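Local atomic coordinates of beta-N-acetylhexosaminidase (Streptomyces plicatus, PDB entry 5FCZ), a protein that catalyses the hydrolytic release of terminal, beta-linked N-acetylhexosamine residues from glycans and glycoconjugates, probably with help from the substrate's own acetamido group. Residues Val166-Phe171 / Trp448-Ser453; Thr398-Lys403 / Val443-Trp448. All coordinates share one frame; numbering follows the deposited sequence.

Contact 1 of 2, residues Val166-Phe171 / Trp448-Ser453; sequences VSRHFF and WTETLS. With TNX (1,5-anhydro-2-deoxy-2-(ethanethioylamino)-D-arabino-hex-1-enitol), chain B.
Arg168 and Glu450 lie side by side and reach the same hydroxyl of the bound thioamide sugar. Arg168 NH1 donates to TNX O4 over 2.9 Å, NH2 donates to TNX O3 over 2.8 Å, and the O4 hydroxyl donates a hydrogen bond to Glu450 OE2. Glu450 OE2 sits over one face of the Arg168 guanidinium, 3.5 Å from NH1, so that salt bridge is charge alone with no N-H aimed at it. Asp165 and Asp197 are further acidic partners of the arginine, and Gln199 takes its NE; together they fix its rotation. Trp448 is the hydrophobic floor: TNX C5 and O4 lie over one face of the indole, whose CE3 is also 3.3 Å from Arg168 NH1. Swapping the indole for an alanine is likely to deprive the sugar of the face it rests on and to open a gap beside the arginine.

Behind the pocket the packing stays tight. The backbone N of His169 points almost straight at Thr449 OG1 (3.2 Å, 174°), an oxygen also hydrogen-bonded to Asp165 O. With CG beside its own backbone N (chi1 -74°), the imidazole turns ND1 onto Thr449 O, 2.8 Å away and in the ring plane. Phe171 brings CE1 to Thr449 CG2, with Leu458 of helix 455-462 against both.

Toward solvent the contact thins out: exposed Ser453 lays its CB over one face of the partly exposed His169 ring, a CH-pi contact at 3.9 Å from the centroid. With a positive and a negative group meeting at O4 and the arginine also holding O3, the site probably recognises the sugar by these hydroxyls.

Contact 2 of 2, residues Thr398-Lys403 / Val443-Trp448; sequences TYLDMK and VEAPLW. With TNX (1,5-anhydro-2-deoxy-2-(ethanethioylamino)-D-arabino-hex-1-enitol), chain B.
Pro446 sits in the middle of the contact, its CG 3.5 Å from CE1 of Tyr399, whose ring crosses the pyrrolidine obliquely. Farther along, Leu400 reaches in two directions: CD1 packs on Ala445 CB at 3.9 Å, while CB meets Leu447 CD1. Leu447 swings CG anti to its backbone N, and this brings CD1 against the peptide between Leu400 and Asp401. Tyr179 of helix 173-184 touches both leucines.

The backbones run nearly parallel here, 12° apart, although 398-403 is loop. Leu400 N donates to Pro446 O (2.8 Å), and a type I turn from Tyr399 to Met402 then bends the chain away. Strand 440-447 is the eighth strand of the catalytic TIM barrel, and the loop that follows strand 389-392, the seventh, lies along it as it runs up to the active site.

There Tyr399 places one ring face over Trp448 NE1, with CE2 3.2 Å from that nitrogen; the planes meet at 49°, neither stacked nor edge-to-face. Asp401 runs alongside the indole, with Asp401 OD1 at its edge 3.5 Å from Trp448 CD1, and Asp401 OD2 accepts a hydrogen bond from TNX O6 at 2.7 Å. The aspartate CG is wedged between backbone N and carbonyl carbon (chi1 62°), a torsion that turns the carboxylate toward the sugar. At the far end Thr398 OG1 donates to Glu444 O over 2.9 Å, in the carbonyl plane, while the Glu444 carboxylate turns elsewhere, to His192 and Gln365.

In the fold
Contact 2 lies on the last part of strand 440-447 and contact 1 on the loop that follows it; they share Trp448, and they touch directly where Leu452 CD1 meets Leu447 CD1 at 3.6 Å. Contact 2 is wholly buried, its centre about 10 Å from the centre of the chain, and ties the strand to the loop that follows strand 389-392; its interior is mostly apolar. Contact 1, about 13 Å away centre to centre, joins the loops after strands 159-165 and 440-447; it is more charged, and one margin reaches solvent. Around the sugar they divide the work: contact 1 handles O3 and O4, contact 2 O6, with Trp414 and Asp319 as further hydrogen-bonding partners.

Contact 1 of 2, residues Val166-Phe171 / Trp448-Ser453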
ATOM      1  N   VAL A 166      -7.234   1.053 -10.159  1.00 17.45           N
ATOM      2  CA  VAL A 166      -7.162   1.981 -11.279  1.00 21.06           C
ATOM      3  C   VAL A 166      -8.040   1.507 -12.417  1.00 21.60           C
ATOM      4  O   VAL A 166      -8.098   2.161 -13.478  1.00 20.48           O
ATOM      5  CB  VAL A 166      -5.713   2.241 -11.757  1.00 21.44           C
ATOM      6  CG1 VAL A 166      -4.880   2.915 -10.641  1.00 16.90           C
ATOM      7  CG2 VAL A 166      -5.055   0.978 -12.271  1.00 18.34           C
ATOM      8  N   SER A 167      -8.785   0.413 -12.197  1.00 22.62           N
ATOM      9  CA  SER A 167      -9.672  -0.108 -13.224  1.00 13.75           C
ATOM     10  C   SER A 167     -11.003   0.607 -13.199  1.00 21.46           C
ATOM     11  O   SER A 167     -11.559   0.896 -14.261  1.00 20.19           O
ATOM     12  CB  SER A 167      -9.901  -1.604 -13.046  1.00 19.38           C
ATOM     13  OG  SER A 167      -8.684  -2.300 -13.058  1.00 23.80           O
ATOM     14  N   ARG A 168     -11.537   0.878 -11.997  1.00 21.51           N
ATOM     15  CA  ARG A 168     -12.897   1.411 -11.896  1.00 21.50           C
ATOM     16  C   ARG A 168     -12.937   2.869 -12.316  1.00 24.95           C
ATOM     17  O   ARG A 168     -13.704   3.241 -13.210  1.00 25.05           O
ATOM     18  CB  ARG A 168     -13.448   1.233 -10.491  1.00 22.14           C
ATOM     19  CG  ARG A 168     -14.160  -0.055 -10.351  1.00 20.90           C
ATOM     20  CD  ARG A 168     -13.312  -1.249 -10.838  1.00 22.97           C
ATOM     21  NE  ARG A 168     -14.046  -2.490 -10.621  1.00 22.67           N
ATOM     22  CZ  ARG A 168     -14.087  -3.155  -9.472  1.00 23.41           C
ATOM     23  NH1 ARG A 168     -13.384  -2.751  -8.407  1.00 25.55           N
ATOM     24  NH2 ARG A 168     -14.843  -4.231  -9.385  1.00 15.25           N
ATOM     25  N   HIS A 169     -12.098   3.703 -11.706  1.00 27.10           N
ATOM     26  CA  HIS A 169     -11.701   4.973 -12.292  1.00 23.24           C
ATOM     27  C   HIS A 169     -10.193   4.964 -12.488  1.00 23.66           C
ATOM     28  O   HIS A 169      -9.454   4.522 -11.608  1.00 20.36           O
ATOM     29  CB  HIS A 169     -12.103   6.141 -11.432  1.00 22.32           C
ATOM     30  CG  HIS A 169     -13.563   6.421 -11.475  1.00 31.68           C
ATOM     31  ND1 HIS A 169     -14.467   5.861 -10.591  1.00 25.68           N
ATOM     32  CD2 HIS A 169     -14.282   7.185 -12.320  1.00 21.77           C
ATOM     33  CE1 HIS A 169     -15.679   6.281 -10.891  1.00 25.54           C
ATOM     34  NE2 HIS A 169     -15.595   7.083 -11.934  1.00 28.51           N
ATOM     35  N   PHE A 170      -9.752   5.435 -13.653  1.00 22.37           N
ATOM     36  CA  PHE A 170      -8.334   5.480 -13.973  1.00 23.77           C
ATOM     37  C   PHE A 170      -7.666   6.668 -13.321  1.00 21.39           C
ATOM     38  O   PHE A 170      -8.245   7.747 -13.239  1.00 32.63           O
ATOM     39  CB  PHE A 170      -8.126   5.583 -15.477  1.00 29.19           C
ATOM     40  CG  PHE A 170      -6.697   5.608 -15.891  1.00 25.96           C
ATOM     41  CD1 PHE A 170      -5.886   4.524 -15.671  1.00 23.60           C
ATOM     42  CD2 PHE A 170      -6.165   6.710 -16.517  1.00 29.93           C
ATOM     43  CE1 PHE A 170      -4.566   4.542 -16.063  1.00 27.35           C
ATOM     44  CE2 PHE A 170      -4.840   6.713 -16.917  1.00 30.29           C
ATOM     45  CZ  PHE A 170      -4.058   5.643 -16.687  1.00 24.96           C
ATOM     46  N   PHE A 171      -6.437   6.457 -12.864  1.00 23.82           N
ATOM     47  CA  PHE A 171      -5.586   7.500 -12.316  1.00 25.85           C
ATOM     48  C   PHE A 171      -4.239   7.408 -13.011  1.00 24.61           C
ATOM     49  O   PHE A 171      -3.661   6.322 -13.104  1.00 25.98           O
ATOM     50  CB  PHE A 171      -5.440   7.362 -10.802  1.00 26.10           C
ATOM     51  CG  PHE A 171      -6.731   7.513 -10.063  1.00 24.36           C
ATOM     52  CD1 PHE A 171      -7.593   6.431  -9.929  1.00 23.07           C
ATOM     53  CD2 PHE A 171      -7.105   8.738  -9.511  1.00 26.30           C
ATOM     54  CE1 PHE A 171      -8.812   6.571  -9.261  1.00 22.27           C
ATOM     55  CE2 PHE A 171      -8.342   8.872  -8.836  1.00 31.11           C
ATOM     56  CZ  PHE A 171      -9.172   7.790  -8.715  1.00 21.33           C
ATOM     57  N   TRP A 448     -10.748   0.691  -3.267  1.00 16.95           N
ATOM     58  CA  TRP A 448     -11.483   0.465  -4.511  1.00 23.70           C
ATOM     59  C   TRP A 448     -12.108   1.768  -4.986  1.00 18.41           C
ATOM     60  O   TRP A 448     -12.426   2.648  -4.182  1.00 22.85           O
ATOM     61  CB  TRP A 448     -12.563  -0.607  -4.319  1.00 19.29           C
ATOM     62  CG  TRP A 448     -12.009  -1.893  -3.819  1.00 14.57           C
ATOM     63  CD1 TRP A 448     -11.938  -2.289  -2.528  1.00 18.61           C
ATOM     64  CD2 TRP A 448     -11.421  -2.931  -4.594  1.00 19.84           C
ATOM     65  NE1 TRP A 448     -11.335  -3.516  -2.435  1.00 21.30           N
ATOM     66  CE2 TRP A 448     -11.012  -3.940  -3.696  1.00 22.22           C
ATOM     67  CE3 TRP A 448     -11.189  -3.111  -5.972  1.00 18.87           C
ATOM     68  CZ2 TRP A 448     -10.398  -5.129  -4.126  1.00 21.20           C
ATOM     69  CZ3 TRP A 448     -10.590  -4.284  -6.398  1.00 16.82           C
ATOM     70  CH2 TRP A 448     -10.215  -5.286  -5.480  1.00 19.38           C
ATOM     71  N   THR A 449     -12.263   1.912  -6.309  1.00 19.65           N
ATOM     72  CA  THR A 449     -12.662   3.212  -6.839  1.00 22.41           C
ATOM     73  C   THR A 449     -13.994   3.209  -7.628  1.00 22.73           C
ATOM     74  O   THR A 449     -14.198   4.061  -8.490  1.00 20.37           O
ATOM     75  CB  THR A 449     -11.507   3.798  -7.655  1.00 20.60           C
ATOM     76  OG1 THR A 449     -11.119   2.922  -8.721  1.00 21.40           O
ATOM     77  CG2 THR A 449     -10.314   4.011  -6.762  1.00 15.20           C
ATOM     78  N   GLU A 450     -14.972   2.343  -7.292  1.00 22.49           N
ATOM     79  CA  GLU A 450     -16.299   2.494  -7.915  1.00 26.27           C
ATOM     80  C   GLU A 450     -16.823   3.918  -7.793  1.00 25.16           C
ATOM     81  O   GLU A 450     -17.483   4.426  -8.711  1.00 24.41           O
ATOM     82  CB  GLU A 450     -17.342   1.558  -7.306  1.00 21.62           C
ATOM     83  CG  GLU A 450     -17.256   0.143  -7.802  1.00 24.93           C
ATOM     84  CD  GLU A 450     -16.314  -0.700  -6.957  1.00 25.25           C
ATOM     85  OE1 GLU A 450     -15.439  -0.140  -6.237  1.00 22.81           O
ATOM     86  OE2 GLU A 450     -16.461  -1.933  -7.009  1.00 23.68           O
ATOM     87  N   THR A 451     -16.543   4.571  -6.665  1.00 19.80           N
ATOM     88  CA  THR A 451     -17.169   5.833  -6.295  1.00 21.53           C
ATOM     89  C   THR A 451     -16.185   6.989  -6.268  1.00 26.26           C
ATOM     90  O   THR A 451     -16.589   8.110  -5.946  1.00 20.08           O
ATOM     91  CB  THR A 451     -17.837   5.735  -4.902  1.00 21.86           C
ATOM     92  OG1 THR A 451     -16.849   5.883  -3.877  1.00 19.12           O
ATOM     93  CG2 THR A 451     -18.548   4.377  -4.681  1.00 24.21           C
ATOM     94  N   LEU A 452     -14.910   6.758  -6.582  1.00 25.41           N
ATOM     95  CA  LEU A 452     -13.880   7.769  -6.399  1.00 19.23           C
ATOM     96  C   LEU A 452     -13.211   8.076  -7.735  1.00 27.05           C
ATOM     97  O   LEU A 452     -12.698   7.172  -8.413  1.00 26.99           O
ATOM     98  CB  LEU A 452     -12.852   7.304  -5.380  1.00 23.15           C
ATOM     99  CG  LEU A 452     -13.384   6.761  -4.053  1.00 22.31           C
ATOM    100  CD1 LEU A 452     -12.240   6.185  -3.289  1.00 22.65           C
ATOM    101  CD2 LEU A 452     -14.059   7.858  -3.277  1.00 17.97           C
ATOM    102  N   SER A 453     -13.191   9.355  -8.101  1.00 24.30           N
ATOM    103  CA  SER A 453     -12.669   9.745  -9.396  1.00 25.77           C
ATOM    104  C   SER A 453     -11.631  10.854  -9.368  1.00 30.92           C
ATOM    105  O   SER A 453     -11.221  11.293 -10.446  1.00 30.45           O
ATOM    106  CB  SER A 453     -13.808  10.183 -10.322  1.00 25.72           C
ATOM    107  OG  SER A 453     -14.603  11.182  -9.696  1.00 33.90           O
TER
HETATM  108  C1  TNX B 601     -15.662  -6.550  -4.012  1.00 33.26           C
HETATM  109  S7  TNX B 601     -13.227  -6.850  -2.678  1.00 24.92           S
HETATM  110  C2  TNX B 601     -14.697  -6.706  -4.893  1.00 26.70           C
HETATM  111  C3  TNX B 601     -14.267  -5.522  -5.769  1.00 20.37           C
HETATM  112  C4  TNX B 601     -15.064  -4.296  -5.262  1.00 18.11           C
HETATM  113  C5  TNX B 601     -15.080  -4.279  -3.717  1.00 20.33           C
HETATM  114  C6  TNX B 601     -15.978  -3.150  -3.237  1.00 21.24           C
HETATM  115  C7  TNX B 601     -13.002  -7.938  -3.922  1.00 23.56           C
HETATM  116  C8  TNX B 601     -11.798  -8.855  -3.957  1.00 20.26           C
HETATM  117  N2  TNX B 601     -13.905  -7.903  -4.895  1.00 23.63           N
HETATM  118  O3  TNX B 601     -14.475  -5.817  -7.118  1.00 24.58           O
HETATM  119  O4  TNX B 601     -14.457  -3.148  -5.760  1.00 21.79           O
HETATM  120  O5  TNX B 601     -15.595  -5.498  -3.147  1.00 26.96           O
HETATM  121  O6  TNX B 601     -15.614  -2.795  -1.930  1.00 24.95           O

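Contact 2 of 2, residues Thr398-Lys403 / Val443-Trp448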
ATOM      1  N   THR A 398     -10.222  -2.911   6.744  1.00 17.63           N
ATOM      2  CA  THR A 398      -9.203  -2.141   6.055  1.00 16.84           C
ATOM      3  C   THR A 398      -9.591  -1.704   4.650  1.00 17.36           C
ATOM      4  O   THR A 398      -8.737  -1.200   3.922  1.00 19.89           O
ATOM      5  CB  THR A 398      -7.903  -2.943   5.996  1.00 19.35           C
ATOM      6  OG1 THR A 398      -8.123  -4.100   5.192  1.00 23.23           O
ATOM      7  CG2 THR A 398      -7.437  -3.365   7.421  1.00 22.39           C
ATOM      8  N   TYR A 399     -10.842  -1.858   4.247  1.00 25.13           N
ATOM      9  CA  TYR A 399     -11.271  -1.403   2.932  1.00 17.20           C
ATOM     10  C   TYR A 399     -11.495   0.092   3.030  1.00 21.86           C
ATOM     11  O   TYR A 399     -12.468   0.523   3.636  1.00 21.82           O
ATOM     12  CB  TYR A 399     -12.538  -2.130   2.484  1.00 23.30           C
ATOM     13  CG  TYR A 399     -12.261  -3.419   1.723  1.00 20.53           C
ATOM     14  CD1 TYR A 399     -11.148  -4.175   2.018  1.00 22.90           C
ATOM     15  CD2 TYR A 399     -13.106  -3.861   0.702  1.00 14.08           C
ATOM     16  CE1 TYR A 399     -10.867  -5.337   1.322  1.00 20.68           C
ATOM     17  CE2 TYR A 399     -12.849  -4.978   0.014  1.00 21.44           C
ATOM     18  CZ  TYR A 399     -11.699  -5.724   0.310  1.00 31.30           C
ATOM     19  OH  TYR A 399     -11.358  -6.872  -0.381  1.00 25.66           O
ATOM     20  N   LEU A 400     -10.578   0.895   2.469  1.00 24.07           N
ATOM     21  CA  LEU A 400     -10.690   2.351   2.575  1.00 20.07           C
ATOM     22  C   LEU A 400     -11.832   2.915   1.742  1.00 19.43           C
ATOM     23  O   LEU A 400     -12.225   4.061   1.964  1.00 18.29           O
ATOM     24  CB  LEU A 400      -9.368   3.009   2.178  1.00 20.80           C
ATOM     25  CG  LEU A 400      -8.187   2.427   2.959  1.00 25.31           C
ATOM     26  CD1 LEU A 400      -6.866   2.854   2.358  1.00 22.73           C
ATOM     27  CD2 LEU A 400      -8.278   2.809   4.426  1.00 19.74           C
ATOM     28  N   ASP A 401     -12.415   2.132   0.839  1.00 20.77           N
ATOM     29  CA  ASP A 401     -13.599   2.599   0.137  1.00 19.49           C
ATOM     30  C   ASP A 401     -14.875   2.462   0.952  1.00 18.76           C
ATOM     31  O   ASP A 401     -15.912   2.939   0.493  1.00 23.18           O
ATOM     32  CB  ASP A 401     -13.782   1.845  -1.189  1.00 17.37           C
ATOM     33  CG  ASP A 401     -13.983   0.348  -0.987  1.00 21.21           C
ATOM     34  OD1 ASP A 401     -13.296  -0.222  -0.101  1.00 21.59           O
ATOM     35  OD2 ASP A 401     -14.827  -0.253  -1.694  1.00 18.86           O
ATOM     36  N   MET A 402     -14.841   1.819   2.124  1.00 23.13           N
ATOM     37  CA  MET A 402     -16.041   1.613   2.939  1.00 23.28           C
ATOM     38  C   MET A 402     -16.387   2.874   3.743  1.00 24.00           C
ATOM     39  O   MET A 402     -15.519   3.466   4.398  1.00 21.22           O
ATOM     40  CB  MET A 402     -15.840   0.430   3.893  1.00 21.68           C
ATOM     41  CG  MET A 402     -17.096  -0.382   4.087  1.00 21.05           C
ATOM     42  SD  MET A 402     -17.652  -1.199   2.552  1.00 22.06           S
ATOM     43  CE  MET A 402     -16.239  -2.199   2.035  1.00 23.62           C
ATOM     44  N   LYS A 403     -17.662   3.265   3.699  1.00 18.58           N
ATOM     45  CA  LYS A 403     -18.146   4.425   4.424  1.00 21.89           C
ATOM     46  C   LYS A 403     -17.822   4.321   5.896  1.00 22.26           C
ATOM     47  O   LYS A 403     -17.821   3.237   6.484  1.00 18.56           O
ATOM     48  CB  LYS A 403     -19.669   4.564   4.278  1.00 24.64           C
ATOM     49  CG  LYS A 403     -20.154   4.776   2.893  1.00 28.11           C
ATOM     50  CD  LYS A 403     -21.569   5.276   2.868  1.00 31.81           C
ATOM     51  CE  LYS A 403     -22.218   5.065   1.499  1.00 28.25           C
ATOM     52  NZ  LYS A 403     -22.487   6.356   0.804  1.00 48.38           N
ATOM     53  N   VAL A 443      -0.716  -7.420   6.393  1.00 21.38           N
ATOM     54  CA  VAL A 443      -1.995  -6.764   6.187  1.00 16.22           C
ATOM     55  C   VAL A 443      -1.925  -5.977   4.886  1.00 26.58           C
ATOM     56  O   VAL A 443      -0.842  -5.691   4.364  1.00 25.24           O
ATOM     57  CB  VAL A 443      -2.343  -5.853   7.372  1.00 15.81           C
ATOM     58  CG1 VAL A 443      -2.381  -6.676   8.642  1.00 26.62           C
ATOM     59  CG2 VAL A 443      -1.322  -4.742   7.529  1.00 21.50           C
ATOM     60  N   GLU A 444      -3.108  -5.640   4.359  1.00 24.43           N
ATOM     61  CA  GLU A 444      -3.238  -4.728   3.233  1.00 18.94           C
ATOM     62  C   GLU A 444      -4.452  -3.843   3.465  1.00 20.01           C
ATOM     63  O   GLU A 444      -5.445  -4.303   4.025  1.00 27.72           O
ATOM     64  CB  GLU A 444      -3.388  -5.479   1.899  1.00 19.69           C
ATOM     65  CG  GLU A 444      -3.536  -4.549   0.683  1.00 18.60           C
ATOM     66  CD  GLU A 444      -3.297  -5.250  -0.662  1.00 25.13           C
ATOM     67  OE1 GLU A 444      -2.178  -5.768  -0.902  1.00 26.15           O
ATOM     68  OE2 GLU A 444      -4.245  -5.311  -1.490  1.00 23.63           O
ATOM     69  N   ALA A 445      -4.360  -2.580   3.044  1.00 19.12           N
ATOM     70  CA  ALA A 445      -5.474  -1.630   3.010  1.00 19.85           C
ATOM     71  C   ALA A 445      -5.833  -1.352   1.559  1.00 16.69           C
ATOM     72  O   ALA A 445      -5.116  -0.598   0.881  1.00 18.02           O
ATOM     73  CB  ALA A 445      -5.100  -0.317   3.709  1.00 20.23           C
ATOM     74  N   PRO A 446      -6.898  -1.924   1.028  1.00 17.01           N
ATOM     75  CA  PRO A 446      -7.263  -1.647  -0.362  1.00 20.47           C
ATOM     76  C   PRO A 446      -8.191  -0.457  -0.480  1.00 22.29           C
ATOM     77  O   PRO A 446      -9.041  -0.203   0.377  1.00 21.80           O
ATOM     78  CB  PRO A 446      -7.991  -2.927  -0.809  1.00 22.77           C
ATOM     79  CG  PRO A 446      -7.823  -3.916   0.305  1.00 21.57           C
ATOM     80  CD  PRO A 446      -7.675  -3.056   1.552  1.00 24.77           C
ATOM     81  N   LEU A 447      -8.027   0.259  -1.583  1.00 19.36           N
ATOM     82  CA  LEU A 447      -8.872   1.404  -1.882  1.00 19.04           C
ATOM     83  C   LEU A 447      -9.509   1.192  -3.254  1.00 20.88           C
ATOM     84  O   LEU A 447      -8.888   1.492  -4.277  1.00 20.79           O
ATOM     85  CB  LEU A 447      -8.072   2.682  -1.823  1.00 19.60           C
ATOM     86  CG  LEU A 447      -8.806   3.955  -2.203  1.00 17.58           C
ATOM     87  CD1 LEU A 447     -10.090   4.049  -1.395  1.00 24.39           C
ATOM     88  CD2 LEU A 447      -7.847   5.135  -1.936  1.00 24.47           C
ATOM     89  N   TRP A 448     -10.748   0.691  -3.267  1.00 16.95           N
ATOM     90  CA  TRP A 448     -11.483   0.465  -4.511  1.00 23.70           C
ATOM     91  C   TRP A 448     -12.108   1.768  -4.986  1.00 18.41           C
ATOM     92  O   TRP A 448     -12.426   2.648  -4.182  1.00 22.85           O
ATOM     93  CB  TRP A 448     -12.563  -0.607  -4.319  1.00 19.29           C
ATOM     94  CG  TRP A 448     -12.009  -1.893  -3.819  1.00 14.57           C
ATOM     95  CD1 TRP A 448     -11.938  -2.289  -2.528  1.00 18.61           C
ATOM     96  CD2 TRP A 448     -11.421  -2.931  -4.594  1.00 19.84           C
ATOM     97  NE1 TRP A 448     -11.335  -3.516  -2.435  1.00 21.30           N
ATOM     98  CE2 TRP A 448     -11.012  -3.940  -3.696  1.00 22.22           C
ATOM     99  CE3 TRP A 448     -11.189  -3.111  -5.972  1.00 18.87           C
ATOM    100  CZ2 TRP A 448     -10.398  -5.129  -4.126  1.00 21.20           C
ATOM    101  CZ3 TRP A 448     -10.590  -4.284  -6.398  1.00 16.82           C
ATOM    102  CH2 TRP A 448     -10.215  -5.286  -5.480  1.00 19.38           C
TER
HETATM  103  C1  TNX B 601     -15.662  -6.550  -4.012  1.00 33.26           C
HETATM  104  S7  TNX B 601     -13.227  -6.850  -2.678  1.00 24.92           S
HETATM  105  C2  TNX B 601     -14.697  -6.706  -4.893  1.00 26.70           C
HETATM  106  C3  TNX B 601     -14.267  -5.522  -5.769  1.00 20.37           C
HETATM  107  C4  TNX B 601     -15.064  -4.296  -5.262  1.00 18.11           C
HETATM  108  C5  TNX B 601     -15.080  -4.279  -3.717  1.00 20.33           C
HETATM  109  C6  TNX B 601     -15.978  -3.150  -3.237  1.00 21.24           C
HETATM  110  C7  TNX B 601     -13.002  -7.938  -3.922  1.00 23.56           C
HETATM  111  C8  TNX B 601     -11.798  -8.855  -3.957  1.00 20.26           C
HETATM  112  N2  TNX B 601     -13.905  -7.903  -4.895  1.00 23.63           N
HETATM  113  O3  TNX B 601     -14.475  -5.817  -7.118  1.00 24.58           O
HETATM  114  O4  TNX B 601     -14.457  -3.148  -5.760  1.00 21.79           O
HETATM  115  O5  TNX B 601     -15.595  -5.498  -3.147  1.00 26.96           O
HETATM  116  O6  TNX B 601     -15.614  -2.795  -1.930  1.00 24.95           O